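Local structure of galacto-N-biose/lacto-N-biose I transporter substrate-binding protein (Bifidobacterium longum, 2Z8F) at residues Gly130-Phe135 against Gly179-Gly184; Thr162-Gly167 against Ala222-Thr227; Ser172-Glu177 against Pro233-Ser238. The protein binds galacto-N-biose and the lacto-N-biose disaccharide as the solute-binding component of an ABC transporter, and here holds the milk sugar lacto-N-tetraose. All coordinates share one frame; numbering follows the deposited sequence.

Interaction 1: residues Gly130-Phe135 against Gly179-Gly184; sequences GPLVYF and GNMISG. With GAL (beta-D-galactopyranose), chain C; NAG (2-acetamido-2-deoxy-beta-D-glucopyranose), chain B.
L132 lays its forked end against the turn of helix 178-187 that carries M181 and G184. Its CB points toward the helix, and CG leaves it beside the backbone N, anti to the carbonyl carbon (chi1 -66°), which delivers both methyls to the helix surface. CD1 meets backbone: it lies 3.7 Å from M181 O and 3.8 Å from G184 C. CD2 takes the side chain instead, resting 4.2 Å from CG of M181, and the two side chains meet at a slant. Glycine suits position 184, because a beta carbon there would point at the leucine and come within 3.0 Å of L132 CD1. Leucine suits its own place as a branched apolar group in a buried setting, where V248 and D287 also touch it.

The strand, 132-137, is the middle one of a three-stranded antiparallel sheet, and the helix runs at the sugar cleft of this periplasmic binding protein-like fold. One residue before M181, N180 faces the glycan. Its ND2 donates to O2 of the galactose at 2.9 Å, nearly straight at 161°, and is also hydrogen-bonded to E177 OE1, an acceptor that orients the amide. N180 OD1 lies 3.6 Å from C8, the acetamide methyl of the N-acetylglucosamine, a van der Waals contact. A wider pi-type turn spans 179-182, and S183 OG donates to G179 O at 2.7 Å, approaching from above the carbonyl plane, 53° out of it.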
# COMPACT_ATOMS: atom_id res chain seq x y z
N GLY A 130 4.75 -2.05 0.52
CA GLY A 130 4.17 -1.39 -0.65
C GLY A 130 5.04 -0.32 -1.29
O GLY A 130 4.62 0.83 -1.42
N PRO A 131 6.26 -0.69 -1.72
CA PRO A 131 7.07 0.32 -2.39
C PRO A 131 6.45 0.76 -3.70
O PRO A 131 5.85 -0.06 -4.43
CB PRO A 131 8.39 -0.42 -2.67
CG PRO A 131 7.98 -1.88 -2.74
CD PRO A 131 6.93 -2.00 -1.68
N LEU A 132 6.54 2.05 -3.98
CA LEU A 132 6.08 2.56 -5.27
C LEU A 132 7.09 2.35 -6.39
O LEU A 132 8.31 2.57 -6.23
CB LEU A 132 5.67 4.04 -5.14
CG LEU A 132 4.46 4.28 -4.25
CD1 LEU A 132 4.43 5.69 -3.63
CD2 LEU A 132 3.18 4.10 -5.10
N VAL A 133 6.59 1.93 -7.54
CA VAL A 133 7.40 1.68 -8.74
C VAL A 133 6.69 2.27 -9.97
O VAL A 133 5.65 2.93 -9.83
CB VAL A 133 7.70 0.15 -8.91
CG1 VAL A 133 8.49 -0.37 -7.76
CG2 VAL A 133 6.36 -0.66 -9.02
N TYR A 134 7.26 2.04 -11.15
CA TYR A 134 6.71 2.59 -12.39
C TYR A 134 6.44 1.46 -13.38
O TYR A 134 7.36 0.72 -13.72
CB TYR A 134 7.69 3.60 -12.99
CG TYR A 134 7.14 4.32 -14.20
CD1 TYR A 134 6.03 5.16 -14.11
CD2 TYR A 134 7.75 4.19 -15.45
CE1 TYR A 134 5.52 5.84 -15.24
CE2 TYR A 134 7.26 4.88 -16.58
CZ TYR A 134 6.15 5.69 -16.47
OH TYR A 134 5.68 6.36 -17.60
N PHE A 135 5.18 1.29 -13.77
CA PHE A 135 4.82 0.31 -14.80
C PHE A 135 4.74 1.06 -16.13
O PHE A 135 4.12 2.15 -16.20
CB PHE A 135 3.42 -0.29 -14.56
CG PHE A 135 3.26 -1.17 -13.32
CD1 PHE A 135 4.35 -1.57 -12.54
CD2 PHE A 135 1.98 -1.67 -12.99
CE1 PHE A 135 4.16 -2.37 -11.41
CE2 PHE A 135 1.79 -2.49 -11.89
CZ PHE A 135 2.90 -2.84 -11.08
N GLY A 179 -4.42 9.90 -0.91
CA GLY A 179 -4.00 9.68 0.50
C GLY A 179 -2.95 8.59 0.72
O GLY A 179 -2.32 8.56 1.79
N ASN A 180 -2.82 7.67 -0.25
CA ASN A 180 -1.91 6.51 -0.14
C ASN A 180 -0.73 6.64 -1.10
O ASN A 180 0.43 6.51 -0.69
CB ASN A 180 -2.68 5.19 -0.42
CG ASN A 180 -3.96 5.09 0.38
OD1 ASN A 180 -3.97 5.34 1.58
ND2 ASN A 180 -5.06 4.72 -0.30
N MET A 181 -1.03 6.89 -2.38
CA MET A 181 0.01 7.01 -3.41
C MET A 181 0.72 8.34 -3.31
O MET A 181 1.96 8.40 -3.31
CB MET A 181 -0.57 6.81 -4.81
CG MET A 181 0.41 7.09 -5.95
SD MET A 181 -0.32 6.74 -7.57
CE MET A 181 -0.38 4.94 -7.54
N ILE A 182 -0.05 9.43 -3.28
CA ILE A 182 0.59 10.77 -3.29
C ILE A 182 1.32 11.07 -1.98
O ILE A 182 2.41 11.67 -1.99
CB ILE A 182 -0.38 11.88 -3.79
CG1 ILE A 182 -0.47 11.78 -5.31
CG2 ILE A 182 0.18 13.27 -3.47
CD1 ILE A 182 -1.58 12.70 -5.94
N SER A 183 0.74 10.65 -0.86
CA SER A 183 1.44 10.73 0.43
C SER A 183 2.76 9.94 0.36
O SER A 183 3.82 10.42 0.81
CB SER A 183 0.58 10.19 1.58
OG SER A 183 0.31 8.81 1.44
N GLY A 184 2.73 8.76 -0.26
CA GLY A 184 3.94 7.94 -0.34
C GLY A 184 5.00 8.59 -1.22
O GLY A 184 6.20 8.56 -0.89
C1 GAL C . -9.57 4.63 -0.35
C2 GAL C . -8.71 3.43 0.07
C3 GAL C . -8.23 2.58 -1.10
C4 GAL C . -9.39 2.25 -2.05
C5 GAL C . -10.13 3.54 -2.42
C6 GAL C . -11.36 3.28 -3.28
O2 GAL C . -7.61 3.93 0.79
O3 GAL C . -7.64 1.44 -0.46
O4 GAL C . -10.27 1.43 -1.32
O5 GAL C . -10.56 4.20 -1.25
O6 GAL C . -11.97 4.55 -3.55
C1 NAG B . -6.93 0.53 -1.31
C2 NAG B . -5.98 -0.26 -0.40
C3 NAG B . -5.33 -1.48 -1.06
C4 NAG B . -6.42 -2.31 -1.81
C5 NAG B . -7.17 -1.35 -2.74
C6 NAG B . -8.16 -2.09 -3.65
C7 NAG B . -4.74 0.80 1.38
C8 NAG B . -3.64 1.76 1.74
N2 NAG B . -4.94 0.67 0.08
O3 NAG B . -4.74 -2.14 0.05
O4 NAG B . -5.79 -3.29 -2.59
O5 NAG B . -7.82 -0.38 -1.93
O6 NAG B . -9.17 -2.64 -2.84
O7 NAG B . -5.34 0.20 2.27

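Interaction 2: residues Thr162-Gly167 against Ala222-Thr227; sequences TAAAAG and AKAATT
The Schellman motif that ends helix 207-221 supplies one side of this contact: K223 and A224, just past that helix, meet A164 in the last turn of helix 153-165. The beta carbon of A164 points at the loop and does the touching for its side. A164 CB sits 3.7 Å from K223 O, the carbonyl oxygen, 3.8 Å from A224 CA and 3.9 Å from A224 CB, so a single methyl is set against a peptide and a second methyl. With alanine on both sides the backbones come close, A164 CA lying 5.1 Å from A224 CA, a separation that leaves little room for longer side chains between them.

K223 takes a positive phi (53°), the backbone turn by which a Schellman motif leaves its helix, here without a glycine. Helix 153-165 stops in the same manner nearby: G167, also with positive phi (68°), is the C-prime residue of a second Schellman motif, and its N is bonded to A164 O at 2.9 Å. Glycine tolerates that conformation easily. Two helix ends are thus brought side by side near the surface of the solute-binding fold, far from the sugar. The lysine chain leads away from A164, and a bend at its second torsion (chi2 66°) carries it round until NZ bonds to L220 O, where the positive charge probably also suits the carboxyl end of the helix. Beyond the contact, A163 and A166 rest on L144, while A225 packs on L219 of helix 207-221.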
# COMPACT_ATOMS: atom_id res chain seq x y z
N THR A 162 4.50 14.89 -25.36
CA THR A 162 4.64 14.17 -26.65
C THR A 162 3.64 13.04 -26.71
O THR A 162 2.94 12.89 -27.72
CB THR A 162 6.08 13.63 -26.86
OG1 THR A 162 7.01 14.72 -26.91
CG2 THR A 162 6.17 12.86 -28.17
N ALA A 163 3.56 12.25 -25.64
CA ALA A 163 2.61 11.13 -25.58
C ALA A 163 1.16 11.60 -25.70
O ALA A 163 0.35 11.01 -26.42
CB ALA A 163 2.81 10.31 -24.30
N ALA A 164 0.84 12.68 -24.97
CA ALA A 164 -0.53 13.19 -24.90
C ALA A 164 -1.01 13.70 -26.26
O ALA A 164 -2.19 13.54 -26.62
CB ALA A 164 -0.62 14.29 -23.85
N ALA A 165 -0.09 14.31 -27.02
CA ALA A 165 -0.40 14.82 -28.37
C ALA A 165 -0.79 13.66 -29.28
O ALA A 165 -1.51 13.83 -30.26
CB ALA A 165 0.78 15.56 -28.94
N ALA A 166 -0.29 12.47 -28.94
CA ALA A 166 -0.60 11.23 -29.66
C ALA A 166 -1.74 10.43 -29.02
O ALA A 166 -1.98 9.26 -29.40
CB ALA A 166 0.66 10.38 -29.77
N GLY A 167 -2.46 11.02 -28.07
CA GLY A 167 -3.54 10.30 -27.41
C GLY A 167 -3.11 9.13 -26.52
O GLY A 167 -3.91 8.21 -26.25
N ALA A 222 -1.22 20.30 -18.66
CA ALA A 222 -0.87 19.94 -20.02
C ALA A 222 -1.79 18.85 -20.54
O ALA A 222 -1.63 18.40 -21.68
CB ALA A 222 0.58 19.48 -20.08
N LYS A 223 -2.77 18.46 -19.73
CA LYS A 223 -3.71 17.40 -20.10
C LYS A 223 -2.94 16.16 -20.54
O LYS A 223 -3.26 15.53 -21.57
CB LYS A 223 -4.67 17.91 -21.19
CG LYS A 223 -5.87 18.64 -20.66
CD LYS A 223 -5.52 19.95 -19.99
CE LYS A 223 -6.55 20.28 -18.90
NZ LYS A 223 -6.05 21.36 -18.01
N ALA A 224 -1.93 15.81 -19.74
CA ALA A 224 -0.96 14.76 -20.07
C ALA A 224 -0.91 13.65 -19.02
O ALA A 224 0.04 12.85 -18.97
CB ALA A 224 0.44 15.39 -20.28
N ALA A 225 -1.93 13.59 -18.17
CA ALA A 225 -2.12 12.43 -17.30
C ALA A 225 -3.59 12.06 -17.31
O ALA A 225 -4.45 12.97 -17.36
CB ALA A 225 -1.68 12.75 -15.88
N THR A 226 -3.89 10.77 -17.25
CA THR A 226 -5.29 10.38 -17.05
C THR A 226 -5.79 10.84 -15.67
O THR A 226 -5.01 10.99 -14.71
CB THR A 226 -5.52 8.85 -17.20
OG1 THR A 226 -4.89 8.15 -16.12
CG2 THR A 226 -4.97 8.31 -18.50
N THR A 227 -7.10 11.08 -15.57
CA THR A 227 -7.70 11.49 -14.31
C THR A 227 -8.77 10.53 -13.78
O THR A 227 -9.50 10.86 -12.83
CB THR A 227 -8.31 12.90 -14.42
OG1 THR A 227 -9.28 12.91 -15.48
CG2 THR A 227 -7.22 13.93 -14.70

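Interaction 3: residues Ser172-Glu177 against Pro233-Ser238; sequences SYQPDE and PSFDAS. With GAL (beta-D-galactopyranose), chain C.
F235 presents one corner of its ring, CE1 and CZ, to the polar side chains of S172 and Q174, joining helix 233-240 to the loop that leads into the sugar pocket of this solute-binding fold. S172 OG lies in the ring plane at its edge, 3.9 Å from F235 CE1. Q174 NE2 comes in at a slant, 3.7 Å from the same CE1, with the amide plane turned 78° from the ring. The phenyl reaches them because its CG stands anti to the backbone N (chi1 -171°).

The two polar groups hold each other: Q174 NE2 donates to S172 OG at 2.8 Å, a fairly straight bond close to the amide plane. From the next shell, T247 OG1 is also hydrogen-bonded to the serine hydroxyl. Glutamine suits this place in being long enough to reach the ring while offering an N-H to the serine. With an alanine here in place of Q174, S172 OG would probably lose its amide donor and a gap would open beside the F235 ring.

Further along the loop, both carboxylate oxygens of D176 accept backbone N-H groups, from R230 and W231, and E177 OE2, bonded to W231 NE1, lies 3.3 Å from C3 of the galactose. At the helix, S238 OG donates in the carbonyl plane to a lone pair of F235 O at 2.7 Å.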
# COMPACT_ATOMS: atom_id res chain seq x y z
N SER A 172 -0.73 8.39 -14.78
CA SER A 172 -2.08 8.57 -14.26
C SER A 172 -2.06 9.44 -13.01
O SER A 172 -1.09 9.43 -12.23
CB SER A 172 -2.76 7.24 -13.98
OG SER A 172 -2.22 6.62 -12.80
N TYR A 173 -3.11 10.24 -12.86
CA TYR A 173 -3.40 10.96 -11.64
C TYR A 173 -4.61 10.28 -11.03
O TYR A 173 -5.67 10.26 -11.66
CB TYR A 173 -3.73 12.41 -11.99
CG TYR A 173 -4.12 13.30 -10.83
CD1 TYR A 173 -3.16 13.79 -9.96
CD2 TYR A 173 -5.45 13.68 -10.63
CE1 TYR A 173 -3.52 14.63 -8.91
CE2 TYR A 173 -5.82 14.54 -9.58
CZ TYR A 173 -4.83 15.01 -8.72
OH TYR A 173 -5.15 15.86 -7.67
N GLN A 174 -4.45 9.76 -9.81
CA GLN A 174 -5.46 8.91 -9.19
C GLN A 174 -6.05 9.61 -7.97
O GLN A 174 -5.57 9.42 -6.83
CB GLN A 174 -4.83 7.56 -8.82
CG GLN A 174 -4.33 6.79 -10.03
CD GLN A 174 -3.60 5.53 -9.68
OE1 GLN A 174 -3.73 5.02 -8.57
NE2 GLN A 174 -2.83 5.01 -10.63
N PRO A 175 -7.12 10.39 -8.17
CA PRO A 175 -7.62 11.15 -7.03
C PRO A 175 -8.11 10.31 -5.86
O PRO A 175 -8.04 10.76 -4.73
CB PRO A 175 -8.77 12.00 -7.63
CG PRO A 175 -9.10 11.36 -8.91
CD PRO A 175 -7.92 10.60 -9.40
N ASP A 176 -8.61 9.09 -6.13
CA ASP A 176 -9.07 8.17 -5.08
C ASP A 176 -7.93 7.43 -4.36
O ASP A 176 -8.18 6.61 -3.48
CB ASP A 176 -10.07 7.13 -5.64
CG ASP A 176 -9.52 6.30 -6.79
OD1 ASP A 176 -8.52 6.69 -7.43
OD2 ASP A 176 -10.10 5.22 -7.10
N GLU A 177 -6.68 7.75 -4.74
CA GLU A 177 -5.50 7.16 -4.13
C GLU A 177 -4.56 8.24 -3.66
O GLU A 177 -3.42 7.94 -3.28
CB GLU A 177 -4.77 6.21 -5.09
CG GLU A 177 -5.52 4.85 -5.21
CD GLU A 177 -5.44 4.02 -3.91
OE1 GLU A 177 -4.49 4.24 -3.11
OE2 GLU A 177 -6.31 3.16 -3.68
N PRO A 233 -14.11 1.47 -13.35
CA PRO A 233 -13.98 0.80 -14.64
C PRO A 233 -13.30 1.63 -15.73
O PRO A 233 -12.69 1.07 -16.64
CB PRO A 233 -15.44 0.49 -15.03
CG PRO A 233 -16.16 0.42 -13.72
CD PRO A 233 -15.49 1.41 -12.82
N SER A 234 -13.41 2.96 -15.65
CA SER A 234 -12.74 3.86 -16.59
C SER A 234 -11.20 3.70 -16.53
O SER A 234 -10.52 3.82 -17.55
CB SER A 234 -13.15 5.31 -16.35
OG SER A 234 -12.83 5.72 -15.03
N PHE A 235 -10.67 3.38 -15.35
CA PHE A 235 -9.23 3.11 -15.26
C PHE A 235 -8.85 1.83 -16.03
O PHE A 235 -7.95 1.84 -16.87
CB PHE A 235 -8.77 3.06 -13.80
CG PHE A 235 -7.26 3.00 -13.64
CD1 PHE A 235 -6.53 4.16 -13.48
CD2 PHE A 235 -6.59 1.77 -13.67
CE1 PHE A 235 -5.16 4.11 -13.33
CE2 PHE A 235 -5.21 1.72 -13.53
CZ PHE A 235 -4.50 2.91 -13.37
N ASP A 236 -9.57 0.73 -15.77
CA ASP A 236 -9.34 -0.51 -16.51
C ASP A 236 -9.43 -0.29 -18.01
O ASP A 236 -8.56 -0.73 -18.77
CB ASP A 236 -10.32 -1.60 -16.07
CG ASP A 236 -10.13 -2.04 -14.63
OD1 ASP A 236 -9.33 -1.42 -13.90
OD2 ASP A 236 -10.80 -3.01 -14.22
N ALA A 237 -10.48 0.43 -18.44
CA ALA A 237 -10.71 0.72 -19.85
C ALA A 237 -9.51 1.43 -20.50
O ALA A 237 -9.18 1.15 -21.65
CB ALA A 237 -11.99 1.52 -20.05
N SER A 238 -8.84 2.31 -19.74
CA SER A 238 -7.70 3.04 -20.28
C SER A 238 -6.50 2.14 -20.50
O SER A 238 -5.69 2.43 -21.37
CB SER A 238 -7.32 4.25 -19.41
OG SER A 238 -6.71 3.85 -18.19
C1 GAL C . -9.57 4.63 -0.35
C2 GAL C . -8.71 3.43 0.07
C3 GAL C . -8.23 2.58 -1.10
C4 GAL C . -9.39 2.25 -2.05
C5 GAL C . -10.13 3.54 -2.42
C6 GAL C . -11.36 3.28 -3.28
O2 GAL C . -7.61 3.93 0.79
O3 GAL C . -7.64 1.44 -0.46
O4 GAL C . -10.27 1.43 -1.32
O5 GAL C . -10.56 4.20 -1.25
O6 GAL C . -11.97 4.55 -3.55

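Interactions 1 and 3 both border the glycan and touch each other: M181 CE packs 3.5 Å from Q174 OE1, and I182 CD1 lies 4.0 Å from Y173 CE1, with centres 14 Å apart. Both also touch the same galactose, through N180 in one and the D176-E177 turn in the other. Interaction 3 in turn meets interaction 2, again with centres 14 Å apart, where T226 O and Y173 N, 2.8 Å apart, make a probable hydrogen bond. Interactions 1 and 2 do not touch; their nearest atoms are about 8 Å apart. The 172-177 loop thus links the sugar to segment 222-227, which packs against A164 of segment 162-167.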